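Local coordinates for protein DNA double-strand break repair nuclease NurA (Sulfolobus solfataricus, PDB 2YGK) that processes DNA ends in double-strand break repair as a manganese-dependent nuclease, probably acting with the HerA helicase to resect the 5' strand, at residues I2-I5 with Y6-V10; E152-K155 with L156-V160; D213-D216 with I217-L220; P301-K304 with A305-V309. All coordinates share one frame; numbering follows the deposited sequence.

Interaction 1: I2-I5 with Y6-V10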
loop_
_atom_site.group_PDB
_atom_site.type_symbol
_atom_site.label_atom_id
_atom_site.label_comp_id
_atom_site.label_asym_id
_atom_site.label_seq_id
_atom_site.Cartn_x
_atom_site.Cartn_y
_atom_site.Cartn_z
ATOM N N ILE A 2 -16.728 4.629 -13.943
ATOM C CA ILE A 2 -17.497 4.361 -15.176
ATOM C C ILE A 2 -18.990 4.278 -14.891
ATOM O O ILE A 2 -19.491 3.236 -14.388
ATOM C CB ILE A 2 -17.102 3.034 -15.784
ATOM C CG1 ILE A 2 -15.732 3.129 -16.436
ATOM C CG2 ILE A 2 -18.141 2.571 -16.767
ATOM C CD1 ILE A 2 -14.994 1.822 -16.358
ATOM N N ARG A 3 -19.727 5.350 -15.232
ATOM C CA ARG A 3 -21.184 5.310 -15.048
ATOM C C ARG A 3 -21.709 3.854 -15.084
ATOM O O ARG A 3 -22.242 3.352 -14.015
ATOM C CB ARG A 3 -21.914 6.223 -16.077
ATOM C CG ARG A 3 -21.594 7.726 -15.825
ATOM C CD ARG A 3 -22.453 8.810 -16.590
ATOM N NE ARG A 3 -21.873 10.160 -16.400
ATOM C CZ ARG A 3 -21.789 10.813 -15.216
ATOM N NH1 ARG A 3 -22.254 10.295 -14.071
ATOM N NH2 ARG A 3 -21.207 12.012 -15.168
ATOM N N LYS A 4 -21.491 3.164 -16.261
ATOM C CA LYS A 4 -21.933 1.740 -16.391
ATOM C C LYS A 4 -21.756 0.903 -15.064
ATOM O O LYS A 4 -22.681 0.188 -14.622
ATOM C CB LYS A 4 -21.210 1.034 -17.566
ATOM C CG LYS A 4 -21.854 1.221 -18.959
ATOM C CD LYS A 4 -20.994 0.580 -20.072
ATOM C CE LYS A 4 -21.627 0.678 -21.436
ATOM N NZ LYS A 4 -20.623 0.430 -22.526
ATOM N N ILE A 5 -20.592 0.982 -14.425
ATOM C CA ILE A 5 -20.379 0.138 -13.252
ATOM C C ILE A 5 -21.425 0.326 -12.147
ATOM O O ILE A 5 -21.817 -0.648 -11.464
ATOM C CB ILE A 5 -19.095 0.432 -12.522
ATOM C CG1 ILE A 5 -17.934 -0.388 -13.080
ATOM C CG2 ILE A 5 -19.301 0.122 -11.080
ATOM C CD1 ILE A 5 -16.604 -0.119 -12.334
ATOM N N TYR A 6 -21.820 1.579 -11.909
ATOM C CA TYR A 6 -22.712 1.862 -10.766
ATOM C C TYR A 6 -24.176 1.637 -11.209
ATOM O O TYR A 6 -25.000 1.098 -10.445
ATOM C CB TYR A 6 -22.482 3.284 -10.193
ATOM C CG TYR A 6 -23.735 3.902 -9.575
ATOM C CD1 TYR A 6 -24.696 4.567 -10.390
ATOM C CD2 TYR A 6 -23.984 3.803 -8.202
ATOM C CE1 TYR A 6 -25.875 5.109 -9.826
ATOM C CE2 TYR A 6 -25.141 4.344 -7.634
ATOM C CZ TYR A 6 -26.076 4.996 -8.444
ATOM O OH TYR A 6 -27.218 5.534 -7.882
ATOM N N ASP A 7 -24.506 2.040 -12.426
ATOM C CA ASP A 7 -25.833 1.714 -12.917
ATOM C C ASP A 7 -26.003 0.218 -12.636
ATOM O O ASP A 7 -26.898 -0.185 -11.850
ATOM C CB ASP A 7 -26.021 2.073 -14.404
ATOM C CG ASP A 7 -25.685 3.544 -14.687
ATOM O OD1 ASP A 7 -25.752 4.402 -13.709
ATOM O OD2 ASP A 7 -25.306 3.862 -15.859
ATOM N N LYS A 8 -25.101 -0.593 -13.209
ATOM C CA LYS A 8 -25.204 -2.071 -13.133
ATOM C C LYS A 8 -25.456 -2.586 -11.686
ATOM O O LYS A 8 -26.368 -3.388 -11.438
ATOM C CB LYS A 8 -23.988 -2.746 -13.836
ATOM C CG LYS A 8 -24.074 -2.676 -15.443
ATOM C CD LYS A 8 -22.718 -3.119 -16.166
ATOM C CE LYS A 8 -22.488 -2.776 -17.689
ATOM N NZ LYS A 8 -20.906 -2.577 -18.013
ATOM N N LEU A 9 -24.720 -2.075 -10.723
ATOM C CA LEU A 9 -24.937 -2.501 -9.323
ATOM C C LEU A 9 -26.321 -2.123 -8.771
ATOM O O LEU A 9 -26.819 -2.783 -7.810
ATOM C CB LEU A 9 -23.882 -1.908 -8.431
ATOM C CG LEU A 9 -24.039 -2.172 -6.926
ATOM C CD1 LEU A 9 -23.993 -3.671 -6.554
ATOM C CD2 LEU A 9 -22.977 -1.411 -6.187
ATOM N N VAL A 10 -26.942 -1.079 -9.383
ATOM C CA VAL A 10 -28.283 -0.621 -8.988
ATOM C C VAL A 10 -29.340 -1.211 -9.915
ATOM O O VAL A 10 -29.966 -2.228 -9.574
ATOM C CB VAL A 10 -28.355 0.932 -8.960
ATOM C CG1 VAL A 10 -29.777 1.426 -8.953
ATOM C CG2 VAL A 10 -27.609 1.462 -7.732
#

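Interaction 2: E152-K155 with L156-V160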
loop_
_atom_site.group_PDB
_atom_site.type_symbol
_atom_site.label_atom_id
_atom_site.label_comp_id
_atom_site.label_asym_id
_atom_site.label_seq_id
_atom_site.Cartn_x
_atom_site.Cartn_y
_atom_site.Cartn_z
ATOM N N GLU A 152 29.534 -3.783 14.104
ATOM C CA GLU A 152 29.242 -2.357 14.267
ATOM C C GLU A 152 27.743 -2.070 14.178
ATOM O O GLU A 152 27.210 -1.225 14.896
ATOM C CB GLU A 152 29.988 -1.549 13.201
ATOM C CG GLU A 152 31.522 -1.735 13.224
ATOM C CD GLU A 152 32.193 -1.378 11.903
ATOM O OE1 GLU A 152 31.983 -0.251 11.394
ATOM O OE2 GLU A 152 32.934 -2.235 11.378
ATOM N N GLU A 153 27.075 -2.791 13.288
ATOM C CA GLU A 153 25.665 -2.581 13.024
ATOM C C GLU A 153 24.822 -3.102 14.186
ATOM O O GLU A 153 23.829 -2.478 14.560
ATOM C CB GLU A 153 25.274 -3.242 11.695
ATOM C CG GLU A 153 25.985 -2.620 10.489
ATOM C CD GLU A 153 25.914 -3.460 9.226
ATOM O OE1 GLU A 153 25.954 -4.706 9.324
ATOM O OE2 GLU A 153 25.841 -2.866 8.124
ATOM N N LEU A 154 25.229 -4.229 14.767
ATOM C CA LEU A 154 24.573 -4.767 15.966
ATOM C C LEU A 154 24.684 -3.826 17.170
ATOM O O LEU A 154 23.825 -3.839 18.045
ATOM C CB LEU A 154 25.144 -6.140 16.338
ATOM C CG LEU A 154 24.930 -7.296 15.350
ATOM C CD1 LEU A 154 25.789 -8.481 15.764
ATOM C CD2 LEU A 154 23.470 -7.715 15.242
ATOM N N LYS A 155 25.732 -3.011 17.217
ATOM C CA LYS A 155 25.901 -2.050 18.311
ATOM C C LYS A 155 24.888 -0.904 18.256
ATOM O O LYS A 155 24.371 -0.484 19.296
ATOM C CB LYS A 155 27.332 -1.478 18.325
ATOM C CG LYS A 155 28.372 -2.410 18.911
ATOM C CD LYS A 155 29.761 -1.804 18.809
ATOM C CE LYS A 155 30.851 -2.843 19.039
ATOM N NZ LYS A 155 32.184 -2.216 19.196
ATOM N N LEU A 156 24.637 -0.396 17.047
ATOM C CA LEU A 156 23.608 0.622 16.795
ATOM C C LEU A 156 22.231 0.205 17.336
ATOM O O LEU A 156 21.475 1.027 17.857
ATOM C CB LEU A 156 23.511 0.890 15.285
ATOM C CG LEU A 156 24.712 1.615 14.608
ATOM C CD1 LEU A 156 24.593 1.469 13.062
ATOM C CD2 LEU A 156 24.667 3.118 14.933
ATOM N N ILE A 157 21.923 -1.078 17.175
ATOM C CA ILE A 157 20.766 -1.693 17.794
ATOM C C ILE A 157 20.839 -1.463 19.298
ATOM O O ILE A 157 19.934 -0.861 19.882
ATOM C CB ILE A 157 20.715 -3.232 17.513
ATOM C CG1 ILE A 157 20.552 -3.525 16.015
ATOM C CG2 ILE A 157 19.611 -3.911 18.308
ATOM C CD1 ILE A 157 19.305 -2.961 15.396
ATOM N N ARG A 158 21.937 -1.924 19.901
ATOM C CA ARG A 158 22.132 -1.906 21.362
ATOM C C ARG A 158 22.107 -0.512 21.988
ATOM O O ARG A 158 21.735 -0.351 23.175
ATOM C CB ARG A 158 23.447 -2.615 21.751
ATOM C CG ARG A 158 23.395 -4.150 21.685
ATOM C CD ARG A 158 24.788 -4.802 21.799
ATOM N NE ARG A 158 24.895 -5.998 20.956
ATOM C CZ ARG A 158 26.003 -6.714 20.766
ATOM N NH1 ARG A 158 27.142 -6.389 21.375
ATOM N NH2 ARG A 158 25.964 -7.777 19.967
ATOM N N ASN A 159 22.502 0.489 21.199
ATOM C CA ASN A 159 22.585 1.851 21.701
ATOM C C ASN A 159 21.409 2.707 21.285
ATOM O O ASN A 159 21.318 3.865 21.682
ATOM C CB ASN A 159 23.886 2.481 21.231
ATOM C CG ASN A 159 25.075 1.604 21.524
ATOM O OD1 ASN A 159 25.176 1.030 22.607
ATOM N ND2 ASN A 159 25.975 1.481 20.560
ATOM N N VAL A 160 20.522 2.127 20.476
ATOM C CA VAL A 160 19.274 2.769 20.073
ATOM C C VAL A 160 19.564 4.036 19.294
ATOM O O VAL A 160 19.059 5.106 19.609
ATOM C CB VAL A 160 18.360 3.075 21.297
ATOM C CG1 VAL A 160 17.028 3.657 20.831
ATOM C CG2 VAL A 160 18.144 1.811 22.150
#

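Interaction 3: D213-D216 with I217-L220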
loop_
_atom_site.group_PDB
_atom_site.type_symbol
_atom_site.label_atom_id
_atom_site.label_comp_id
_atom_site.label_asym_id
_atom_site.label_seq_id
_atom_site.Cartn_x
_atom_site.Cartn_y
_atom_site.Cartn_z
ATOM N N ASP A 213 -13.354 -18.704 7.498
ATOM C CA ASP A 213 -12.839 -17.902 6.400
ATOM C C ASP A 213 -12.735 -16.440 6.776
ATOM O O ASP A 213 -11.984 -15.707 6.145
ATOM C CB ASP A 213 -13.722 -18.031 5.153
ATOM C CG ASP A 213 -13.605 -19.390 4.476
ATOM O OD1 ASP A 213 -12.534 -20.024 4.562
ATOM O OD2 ASP A 213 -14.595 -19.811 3.841
ATOM N N TYR A 214 -13.488 -16.024 7.792
ATOM C CA TYR A 214 -13.492 -14.640 8.270
ATOM C C TYR A 214 -12.738 -14.519 9.601
ATOM O O TYR A 214 -12.556 -15.506 10.302
ATOM C CB TYR A 214 -14.940 -14.135 8.383
ATOM C CG TYR A 214 -15.526 -13.827 7.032
ATOM C CD1 TYR A 214 -16.076 -14.822 6.242
ATOM C CD2 TYR A 214 -15.474 -12.541 6.516
ATOM C CE1 TYR A 214 -16.583 -14.526 4.963
ATOM C CE2 TYR A 214 -15.970 -12.235 5.270
ATOM C CZ TYR A 214 -16.522 -13.221 4.487
ATOM O OH TYR A 214 -17.002 -12.894 3.231
ATOM N N PRO A 215 -12.266 -13.315 9.948
ATOM C CA PRO A 215 -11.592 -13.245 11.243
ATOM C C PRO A 215 -12.542 -13.251 12.451
ATOM O O PRO A 215 -13.723 -12.890 12.341
ATOM C CB PRO A 215 -10.793 -11.946 11.148
ATOM C CG PRO A 215 -11.418 -11.168 10.073
ATOM C CD PRO A 215 -12.026 -12.119 9.126
ATOM N N ASP A 216 -11.993 -13.674 13.590
ATOM C CA ASP A 216 -12.743 -13.885 14.843
ATOM C C ASP A 216 -13.433 -12.630 15.308
ATOM O O ASP A 216 -14.577 -12.667 15.797
ATOM C CB ASP A 216 -11.812 -14.324 15.959
ATOM C CG ASP A 216 -11.245 -15.714 15.751
ATOM O OD1 ASP A 216 -11.905 -16.571 15.124
ATOM O OD2 ASP A 216 -10.118 -15.951 16.235
ATOM N N ILE A 217 -12.715 -11.528 15.136
ATOM C CA ILE A 217 -13.152 -10.220 15.580
ATOM C C ILE A 217 -14.389 -9.827 14.807
ATOM O O ILE A 217 -15.275 -9.197 15.375
ATOM C CB ILE A 217 -12.022 -9.154 15.449
ATOM C CG1 ILE A 217 -12.357 -7.895 16.271
ATOM C CG2 ILE A 217 -11.752 -8.808 13.989
ATOM C CD1 ILE A 217 -11.249 -6.781 16.251
ATOM N N THR A 218 -14.476 -10.233 13.535
ATOM C CA THR A 218 -15.661 -9.968 12.715
ATOM C C THR A 218 -16.822 -10.898 13.083
ATOM O O THR A 218 -17.990 -10.494 13.106
ATOM C CB THR A 218 -15.338 -10.146 11.222
ATOM O OG1 THR A 218 -14.286 -9.244 10.848
ATOM C CG2 THR A 218 -16.554 -9.896 10.375
ATOM N N VAL A 219 -16.499 -12.153 13.359
ATOM C CA VAL A 219 -17.476 -13.099 13.887
ATOM C C VAL A 219 -18.148 -12.570 15.165
ATOM O O VAL A 219 -19.357 -12.602 15.270
ATOM C CB VAL A 219 -16.839 -14.505 14.117
ATOM C CG1 VAL A 219 -17.613 -15.289 15.086
ATOM C CG2 VAL A 219 -16.798 -15.269 12.837
ATOM N N LEU A 220 -17.382 -12.042 16.111
ATOM C CA LEU A 220 -17.978 -11.518 17.362
ATOM C C LEU A 220 -18.829 -10.256 17.217
ATOM O O LEU A 220 -19.720 -9.990 18.024
ATOM C CB LEU A 220 -16.895 -11.228 18.396
ATOM C CG LEU A 220 -16.081 -12.426 18.856
ATOM C CD1 LEU A 220 -14.789 -11.936 19.475
ATOM C CD2 LEU A 220 -16.923 -13.320 19.811
#

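Interaction 4: P301-K304 with A305-V309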
loop_
_atom_site.group_PDB
_atom_site.type_symbol
_atom_site.label_atom_id
_atom_site.label_comp_id
_atom_site.label_asym_id
_atom_site.label_seq_id
_atom_site.Cartn_x
_atom_site.Cartn_y
_atom_site.Cartn_z
ATOM N N PRO A 301 -7.584 7.876 25.493
ATOM C CA PRO A 301 -6.164 8.162 25.386
ATOM C C PRO A 301 -5.538 7.741 24.053
ATOM O O PRO A 301 -4.732 8.472 23.483
ATOM C CB PRO A 301 -5.597 7.345 26.547
ATOM C CG PRO A 301 -6.607 7.553 27.606
ATOM C CD PRO A 301 -7.915 7.411 26.856
ATOM N N LEU A 302 -5.906 6.570 23.551
ATOM C CA LEU A 302 -5.441 6.174 22.250
ATOM C C LEU A 302 -6.054 7.034 21.150
ATOM O O LEU A 302 -5.349 7.574 20.310
ATOM C CB LEU A 302 -5.790 4.724 21.991
ATOM C CG LEU A 302 -4.769 3.769 22.567
ATOM C CD1 LEU A 302 -5.184 2.342 22.276
ATOM C CD2 LEU A 302 -3.414 4.056 21.960
ATOM N N LEU A 303 -7.371 7.145 21.116
ATOM C CA LEU A 303 -7.995 7.959 20.076
ATOM C C LEU A 303 -7.327 9.327 19.964
ATOM O O LEU A 303 -7.170 9.847 18.876
ATOM C CB LEU A 303 -9.493 8.111 20.313
ATOM C CG LEU A 303 -10.236 8.952 19.263
ATOM C CD1 LEU A 303 -9.967 8.437 17.853
ATOM C CD2 LEU A 303 -11.769 9.023 19.534
ATOM N N LYS A 304 -6.925 9.886 21.087
ATOM C CA LYS A 304 -6.346 11.209 21.121
ATOM C C LYS A 304 -4.964 11.142 20.574
ATOM O O LYS A 304 -4.589 11.950 19.735
ATOM C CB LYS A 304 -6.278 11.778 22.546
ATOM C CG LYS A 304 -5.695 13.193 22.580
ATOM C CD LYS A 304 -5.234 13.575 24.012
ATOM C CE LYS A 304 -4.408 14.896 24.025
ATOM N NZ LYS A 304 -4.862 15.951 23.094
ATOM N N ALA A 305 -4.195 10.187 21.057
ATOM C CA ALA A 305 -2.845 10.003 20.558
ATOM C C ALA A 305 -2.903 9.883 19.046
ATOM O O ALA A 305 -2.143 10.534 18.326
ATOM C CB ALA A 305 -2.215 8.782 21.162
ATOM N N HIS A 306 -3.849 9.087 18.566
ATOM C CA HIS A 306 -3.937 8.795 17.151
ATOM C C HIS A 306 -4.310 10.063 16.426
ATOM O O HIS A 306 -3.762 10.374 15.369
ATOM C CB HIS A 306 -4.965 7.707 16.910
ATOM C CG HIS A 306 -5.193 7.380 15.473
ATOM N ND1 HIS A 306 -4.201 6.884 14.656
ATOM C CD2 HIS A 306 -6.301 7.425 14.710
ATOM C CE1 HIS A 306 -4.683 6.654 13.447
ATOM N NE2 HIS A 306 -5.961 6.967 13.457
HETATM N N MSE A 307 -5.234 10.832 16.972
HETATM C CA MSE A 307 -5.699 11.985 16.216
HETATM C C MSE A 307 -4.588 13.029 16.081
HETATM O O MSE A 307 -4.480 13.748 15.080
HETATM C CB MSE A 307 -6.928 12.581 16.867
HETATM C CG MSE A 307 -8.180 11.787 16.614
HETATM SE SE MSE A 307 -9.615 12.512 17.725
HETATM C CE MSE A 307 -9.802 14.231 16.793
ATOM N N ASP A 308 -3.752 13.123 17.089
ATOM C CA ASP A 308 -2.756 14.176 17.073
ATOM C C ASP A 308 -1.638 13.892 16.099
ATOM O O ASP A 308 -1.157 14.797 15.466
ATOM C CB ASP A 308 -2.203 14.358 18.473
ATOM C CG ASP A 308 -3.194 14.992 19.380
ATOM O OD1 ASP A 308 -4.123 15.610 18.849
ATOM O OD2 ASP A 308 -3.041 14.911 20.611
ATOM N N VAL A 309 -1.232 12.630 15.983
ATOM C CA VAL A 309 -0.101 12.311 15.128
ATOM C C VAL A 309 -0.477 12.185 13.654
ATOM O O VAL A 309 0.405 12.181 12.808
ATOM C CB VAL A 309 0.626 11.007 15.578
ATOM C CG1 VAL A 309 1.262 11.245 16.891
ATOM C CG2 VAL A 309 -0.313 9.809 15.616
#

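Interaction 1: I2-I5 with Y6-V10
The carbonyl oxygen Arg3 O accepts two backbone N-H groups at once, Asp7 N at 3.1 Å and Tyr6 N at 2.8 Å. The two donors reach it from opposite faces of the carbonyl plane, and they differ in quality: the bond from Asp7 is nearly straight, with 168° at the hydrogen, whereas that from Tyr6 is clearly bent. One residue further along, Lys8 N bonds to Lys4 O at 2.9 Å, and Leu9 N makes a weak bond to Ile5 O.

The side chains follow the same four-residue spacing. Lys8 carries its CG beside its backbone N (chi1 -75°), which brings CG back over Lys4 O at 3.3 Å. From there the extended chains of Lys4 and Lys8 run side by side, pointing the same way, and Lys8 NZ comes to 3.7 Å from Lys4 CB. Their ammonium groups stay 5.4 Å apart, NZ to NZ, so the like charges do not touch. Lys4 NZ also has a long, weak ion pair with Glu91 of the second subunit. Asp7 folds its carboxylate back along the helix too, with CG 3.5 Å from Arg3 O, but it makes no salt bridge with the Arg3 guanidinium.

Charged residues suit the exposed flank of this turn, while Ile5 and Leu9 are buried against Val74 and Ile95 of the second subunit, and Tyr6 packs on its Leu322. This is a short amphipathic helix at the N-terminus, laid on the partner chain of the homodimer.

Interaction 2: E152-K155 with L156-V160
Arg158 and Leu156 both set CG beside their own backbone N, anti to the carbonyl carbon (chi1 -76° and -69°), and this turns each side chain back toward the preceding helical turn. For Leu156 it brings CG to 3.8 Å from Glu152 O, with CD1 reaching on toward Glu153 CA. A serine here would probably open a gap over the Glu152 carbonyl and the Glu153 backbone, since the branched end that packs there would be missing.

The Arg158 chain runs past Leu154, its CG 3.7 Å from Leu154 O, and after a bend at chi3 its NH2 lies 4.1 Å from Leu154 CB. Leu154 O sits obliquely to the guanidinium and is bonded by Arg158 N at 3.3 Å. The helix 151-159 then closes in a Schellman motif: Val160 takes a positive phi (62°), and its N bonds back to Ile157 O at 3.1 Å. In this last turn Asn159 N bonds to Lys155 O at 2.8 Å. The Asn159 amide group folds over the same oxygen, though ND2 is badly angled for a hydrogen bond.

Solvent-facing Lys155 and Arg158 suit the outer flank. Ile157 belongs to the inner one, buried against Leu177, Leu180 and Phe184 of helix 171-193, and its CB rests 3.2 Å from Leu154 O. At the start of the helix, Glu153 OE1 accepts a hydrogen bond from the backbone N of Ser150.

Interaction 3: D213-D216 with I217-L220
Pro215 O is the acceptor on which helix 216-223 begins: Pro215 holds the N-cap position, and its carbonyl takes Val219 N at 3.0 Å. That bond is sound, with 164° at the hydrogen and the donor lying in the carbonyl plane. Thr218 N shares the same oxygen at 3.0 Å, but its bond is strongly bent and weak. The next carbonyl, Asp216 O, accepts Leu220 N at 2.9 Å, so the first turn is closed by two consecutive four-residue bonds.

Proline suits the cap because it brings no N-H that would need a partner in this buried setting. At the next place, CB of Asp216 points away from residues 217-220, with CG beside the backbone N (chi1 -69°). Both carboxylate oxygens are satisfied by backbone N-H groups of the preceding loop: OD2 by Leu209 N and OD1 by Phe210 N. The buried acid thereby ties that loop to the helix start, where the helix dipole would also probably help to stabilise a negative charge. Asp216 is also backbone-bonded to Gly206, while Leu220 O accepts from Thr224 OG1 and Arg262 NH2. Before the cap, Tyr214 OH bonds to Ile68 O of the second subunit, and Asp213 forms a salt bridge with Lys99 of that subunit.

Between side chains the touching is light. Pro215 CB lies 4.3 Å from Ile217 CG2, while the Thr218 side chain crosses the proline ring obliquely, its OG1 standing 3.5 Å from Pro215 CG.

Interaction 4: P301-K304 with A305-V309
Leu303 overlaps the selenomethionine Met307, its CG 3.9 Å from SE, as residues one turn apart on helix 300-309, which packs on the central sheet of the RNase H-like NurA fold beside the manganese site. Met307 also lays its CG over Leu303 O. On another flank Lys304 and Asp308, again four residues apart, form a salt bridge: NZ reaches OD2 at 3.3 Å on the syn lone pair, the side of the other oxygen. A bend at the end of the lysine chain (chi4 38°) brings the ammonium group round to it. Glu77 places a carboxylate near the same OD2, so an alanine in place of Lys304 would probably leave two like charges facing each other without this balancing cation.

Small Ala305 suits the face turned to the sheet, where it touches Asp58 and Val79. His306 also packs on Asp58, which together with Asp133 binds the manganese ion; the His306 side chain lies about 5 Å from the metal, nearest atoms. His306 N bonds to Leu302 O at 2.8 Å, and His306 CB rests 3.4 Å from that same Leu302 O.

All four interactions are local contacts within or at the start of a helix, met along the chain in the order 1, 2, 3, 4, and none touches another. Interactions 1 and 2 are the most distant, with centres about 56 Å apart on opposite sides of the chain's centre. Interaction 4 is the most central: helix 300-309 lies on the nine-stranded mixed sheet by the manganese site, and the centre of interaction 4 is about 26 Å from that of interaction 3 and about 31 Å from that of interaction 2. Interactions 1, 3 and 4 all touch the second subunit, so the N-terminal helix, the start of helix 216-223 and the helix beside the metal take part in the homodimer, whereas nothing in 152-160 touches the other chain.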